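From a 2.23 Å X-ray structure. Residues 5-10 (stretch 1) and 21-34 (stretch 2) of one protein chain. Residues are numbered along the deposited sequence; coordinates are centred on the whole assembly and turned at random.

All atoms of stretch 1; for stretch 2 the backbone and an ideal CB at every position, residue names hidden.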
# COMPACT_ATOMS: atom_id res chain seq x y z
N PRO A 5 -20.34 -22.51 -17.52
CA PRO A 5 -21.69 -21.99 -17.33
C PRO A 5 -22.42 -22.61 -16.12
O PRO A 5 -22.30 -23.78 -15.91
CB PRO A 5 -22.41 -22.37 -18.63
CG PRO A 5 -21.69 -23.64 -19.10
CD PRO A 5 -20.25 -23.44 -18.66
N LYS A 6 -23.12 -21.79 -15.35
CA LYS A 6 -24.18 -22.21 -14.39
C LYS A 6 -25.51 -21.79 -14.99
O LYS A 6 -26.05 -20.71 -14.64
CB LYS A 6 -23.93 -21.60 -13.00
CG LYS A 6 -22.87 -22.31 -12.16
CD LYS A 6 -21.44 -22.13 -12.65
CE LYS A 6 -21.00 -20.68 -12.65
NZ LYS A 6 -19.61 -20.52 -13.14
N ARG A 7 -26.00 -22.61 -15.91
CA ARG A 7 -27.22 -22.37 -16.72
C ARG A 7 -28.44 -22.73 -15.86
O ARG A 7 -28.71 -23.93 -15.72
CB ARG A 7 -27.14 -23.24 -17.97
CG ARG A 7 -28.43 -23.26 -18.79
CD ARG A 7 -28.75 -21.88 -19.34
NE ARG A 7 -27.63 -21.39 -20.13
CZ ARG A 7 -27.47 -21.59 -21.45
NH1 ARG A 7 -28.36 -22.26 -22.16
NH2 ARG A 7 -26.39 -21.09 -22.05
N TYR A 8 -29.15 -21.75 -15.30
CA TYR A 8 -30.39 -21.99 -14.52
C TYR A 8 -31.56 -21.22 -15.11
O TYR A 8 -32.70 -21.48 -14.63
CB TYR A 8 -30.21 -21.63 -13.04
CG TYR A 8 -30.22 -20.15 -12.71
CD1 TYR A 8 -29.11 -19.35 -12.95
CD2 TYR A 8 -31.31 -19.56 -12.10
CE1 TYR A 8 -29.10 -18.01 -12.60
CE2 TYR A 8 -31.31 -18.22 -11.75
CZ TYR A 8 -30.20 -17.44 -12.00
OH TYR A 8 -30.19 -16.11 -11.66
N LEU A 9 -31.34 -20.36 -16.11
CA LEU A 9 -32.41 -19.51 -16.71
C LEU A 9 -32.88 -20.10 -18.03
O LEU A 9 -32.06 -20.65 -18.77
CB LEU A 9 -31.91 -18.06 -16.85
CG LEU A 9 -31.65 -17.38 -15.50
CD1 LEU A 9 -31.01 -16.01 -15.69
CD2 LEU A 9 -32.94 -17.23 -14.71
N GLU A 10 -34.17 -20.02 -18.30
CA GLU A 10 -34.76 -20.45 -19.59
C GLU A 10 -34.18 -19.60 -20.73
O GLU A 10 -33.87 -18.39 -20.52
CB GLU A 10 -36.28 -20.36 -19.58
CG GLU A 10 -36.94 -21.25 -18.53
CD GLU A 10 -36.35 -22.64 -18.37
OE1 GLU A 10 -36.09 -23.05 -17.23
OE2 GLU A 10 -36.15 -23.32 -19.40
N UNK A 21 -38.10 -20.77 -8.12
CA UNK A 21 -37.13 -19.96 -7.35
C UNK A 21 -35.91 -20.82 -7.08
O UNK A 21 -36.14 -21.92 -6.59
CB UNK A 21 -37.73 -19.45 -6.04
N UNK A 22 -34.71 -20.36 -7.42
CA UNK A 22 -33.42 -20.98 -7.02
C UNK A 22 -32.79 -20.16 -5.90
O UNK A 22 -32.24 -19.09 -6.14
CB UNK A 22 -32.46 -21.08 -8.21
N UNK A 23 -32.91 -20.62 -4.63
CA UNK A 23 -32.43 -19.83 -3.49
C UNK A 23 -30.95 -19.46 -3.61
O UNK A 23 -30.63 -18.35 -3.25
CB UNK A 23 -32.66 -20.60 -2.19
N UNK A 24 -30.13 -20.38 -4.11
CA UNK A 24 -28.65 -20.27 -4.21
C UNK A 24 -28.26 -19.22 -5.28
O UNK A 24 -27.08 -18.81 -5.27
CB UNK A 24 -28.03 -21.63 -4.56
N UNK A 25 -29.18 -18.86 -6.18
CA UNK A 25 -28.98 -17.83 -7.23
C UNK A 25 -29.67 -16.52 -6.84
O UNK A 25 -29.78 -15.68 -7.69
CB UNK A 25 -29.52 -18.32 -8.58
N UNK A 26 -30.14 -16.39 -5.60
CA UNK A 26 -30.97 -15.25 -5.12
C UNK A 26 -30.30 -13.94 -5.57
O UNK A 26 -30.96 -13.14 -6.23
CB UNK A 26 -31.13 -15.28 -3.60
N UNK A 27 -29.04 -13.72 -5.23
CA UNK A 27 -28.35 -12.45 -5.56
C UNK A 27 -27.95 -12.40 -7.04
O UNK A 27 -27.88 -11.29 -7.58
CB UNK A 27 -27.11 -12.28 -4.68
N UNK A 28 -27.74 -13.55 -7.69
CA UNK A 28 -27.41 -13.63 -9.15
C UNK A 28 -28.60 -13.08 -9.93
O UNK A 28 -28.38 -12.23 -10.79
CB UNK A 28 -27.10 -15.06 -9.59
N UNK A 29 -29.82 -13.53 -9.61
CA UNK A 29 -31.09 -13.11 -10.25
C UNK A 29 -31.30 -11.62 -10.00
O UNK A 29 -31.54 -10.87 -10.96
CB UNK A 29 -32.28 -13.91 -9.71
N UNK A 30 -31.19 -11.17 -8.75
CA UNK A 30 -31.24 -9.73 -8.41
C UNK A 30 -30.41 -8.93 -9.42
O UNK A 30 -30.86 -7.84 -9.85
CB UNK A 30 -30.73 -9.49 -6.99
N UNK A 31 -29.20 -9.39 -9.75
CA UNK A 31 -28.27 -8.63 -10.62
C UNK A 31 -28.79 -8.66 -12.07
O UNK A 31 -28.99 -7.61 -12.68
CB UNK A 31 -26.86 -9.21 -10.55
N UNK A 32 -29.09 -9.86 -12.55
CA UNK A 32 -29.42 -10.15 -13.97
C UNK A 32 -30.70 -9.43 -14.35
O UNK A 32 -30.77 -8.85 -15.46
CB UNK A 32 -29.57 -11.65 -14.21
N UNK A 33 -31.69 -9.47 -13.46
CA UNK A 33 -33.05 -8.97 -13.73
C UNK A 33 -33.16 -7.49 -13.37
O UNK A 33 -34.29 -6.99 -13.34
CB UNK A 33 -34.09 -9.78 -12.95
N UNK A 34 -32.05 -6.82 -13.10
CA UNK A 34 -32.01 -5.38 -12.72
C UNK A 34 -32.67 -4.54 -13.81
O UNK A 34 -32.44 -4.81 -15.03
CB UNK A 34 -30.57 -4.91 -12.49

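Stretch 1 has no regular secondary structure; its main offering to stretch 2 is the Tyr8 ring, with its hydroxyl at the tip and Leu9 beside it.

Position 21 has nothing of stretch 1 within 5.5 Å of its ideal CB. It is Phe21.

Position 22 points toward stretch 1, with its ideal CB 4.3 Å from Tyr8 CD2. A flat or apolar side chain would suit the ring edge. The residue is His22. It turns its face to the edge of Tyr8, with ring centroids 5.2 Å apart and planes at 66°.

Positions 23 and 24 are out of contact. The phi of -56° at 23 is compatible with proline, and the residues are Pro23 and Asp24. They begin a 3-10 turn.

Position 25 points toward stretch 1. Its ideal CB lies 3.6 Å from Tyr8 CZ, over the ring face. A side chain with a flexible aliphatic part would cover that face; Leu, Met, Gln, Arg or Lys could do so. It is Lys25, at the N-cap position of the helix. Its CG sits 3.6 Å from the Tyr8 ring centroid, almost on the ring normal, a CH-pi contact. The chain then extends along stretch 1, bringing Lys25 NZ to 3.7 Å from Lys6 CB.

Positions 26 and 27 point away. They are Ser26 and Met27, in the first turn of the helix.

Position 28 points toward stretch 1, its ideal CB 3.9 Å from Tyr8 OH. A small or medium apolar group would suit the side of the phenol. Val28 packs there, with CG1 3.8 Å from Tyr8 CE1.

Position 29 points sideways, but its ideal CB is 3.6 Å from Tyr8 OH. A short polar side chain, such as Ser or Thr, could meet the hydroxyl. The residue is Ser29, and Tyr8 OH donates a short hydrogen bond to Ser29 OG at 2.5 Å.

Positions 30 and 31, Glu30 and Ser31, bring no side chain to stretch 1.

Position 32 points toward stretch 1, its ideal CB 4.8 Å from Leu9 CD1. Leu, Ile or Met would match. Ile32 reaches Leu9 CD1 with its CD1 at 3.9 Å.

Position 33 leaves helical phi/psi, and its CB points sideways. Only a long or large group would reach Leu9. Phe33 does so: its CE1 lies 3.9 Å from Leu9 CD2, which meets the ring at its edge.

Position 34 is out of reach of stretch 1. It is Ser34.

Stretch 2 (21-34) FHPDKSMVSESIFS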
# COMPACT_ATOMS: atom_id res chain seq x y z
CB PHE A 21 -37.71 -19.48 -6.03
CG PHE A 21 -36.78 -18.60 -5.23
CD1 PHE A 21 -36.04 -17.59 -5.84
CD2 PHE A 21 -36.64 -18.77 -3.86
CE1 PHE A 21 -35.18 -16.79 -5.10
CE2 PHE A 21 -35.79 -17.95 -3.12
CZ PHE A 21 -35.08 -16.96 -3.74
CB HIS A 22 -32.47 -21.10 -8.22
CG HIS A 22 -33.08 -21.76 -9.40
ND1 HIS A 22 -34.11 -21.18 -10.11
CD2 HIS A 22 -32.82 -22.95 -9.97
CE1 HIS A 22 -34.46 -21.98 -11.09
NE2 HIS A 22 -33.68 -23.08 -11.02
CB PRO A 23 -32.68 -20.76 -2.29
CG PRO A 23 -33.85 -21.62 -2.73
CD PRO A 23 -33.61 -21.84 -4.20
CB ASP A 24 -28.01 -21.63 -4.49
CG ASP A 24 -28.66 -22.40 -5.62
OD1 ASP A 24 -29.91 -22.39 -5.69
OD2 ASP A 24 -27.92 -23.01 -6.44
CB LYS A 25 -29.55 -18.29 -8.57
CG LYS A 25 -29.03 -19.64 -9.05
CD LYS A 25 -27.53 -19.69 -9.12
CE LYS A 25 -27.04 -21.00 -9.68
NZ LYS A 25 -25.56 -21.07 -9.70
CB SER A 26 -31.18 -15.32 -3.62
OG SER A 26 -31.50 -14.04 -3.08
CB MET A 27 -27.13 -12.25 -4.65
CG MET A 27 -27.53 -11.75 -3.23
SD MET A 27 -26.10 -11.51 -2.12
CE MET A 27 -25.17 -10.30 -3.06
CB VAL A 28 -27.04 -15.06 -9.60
CG1 VAL A 28 -27.01 -15.18 -11.12
CG2 VAL A 28 -25.72 -15.50 -9.02
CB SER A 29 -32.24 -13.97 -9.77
OG SER A 29 -31.98 -15.35 -10.04
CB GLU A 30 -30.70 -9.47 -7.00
CG GLU A 30 -31.61 -9.92 -5.86
CD GLU A 30 -31.09 -9.58 -4.47
OE1 GLU A 30 -29.89 -9.23 -4.33
OE2 GLU A 30 -31.89 -9.67 -3.51
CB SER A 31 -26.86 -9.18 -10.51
OG SER A 31 -26.35 -9.01 -9.20
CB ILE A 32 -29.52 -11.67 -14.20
CG1 ILE A 32 -28.13 -12.31 -14.12
CG2 ILE A 32 -30.24 -11.97 -15.51
CD1 ILE A 32 -28.13 -13.82 -14.24
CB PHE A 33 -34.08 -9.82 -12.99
CG PHE A 33 -34.31 -11.19 -13.57
CD1 PHE A 33 -33.41 -12.22 -13.36
CD2 PHE A 33 -35.46 -11.46 -14.29
CE1 PHE A 33 -33.65 -13.49 -13.87
CE2 PHE A 33 -35.67 -12.72 -14.84
CZ PHE A 33 -34.79 -13.75 -14.59
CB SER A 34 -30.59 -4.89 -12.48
OG SER A 34 -29.99 -5.52 -11.35
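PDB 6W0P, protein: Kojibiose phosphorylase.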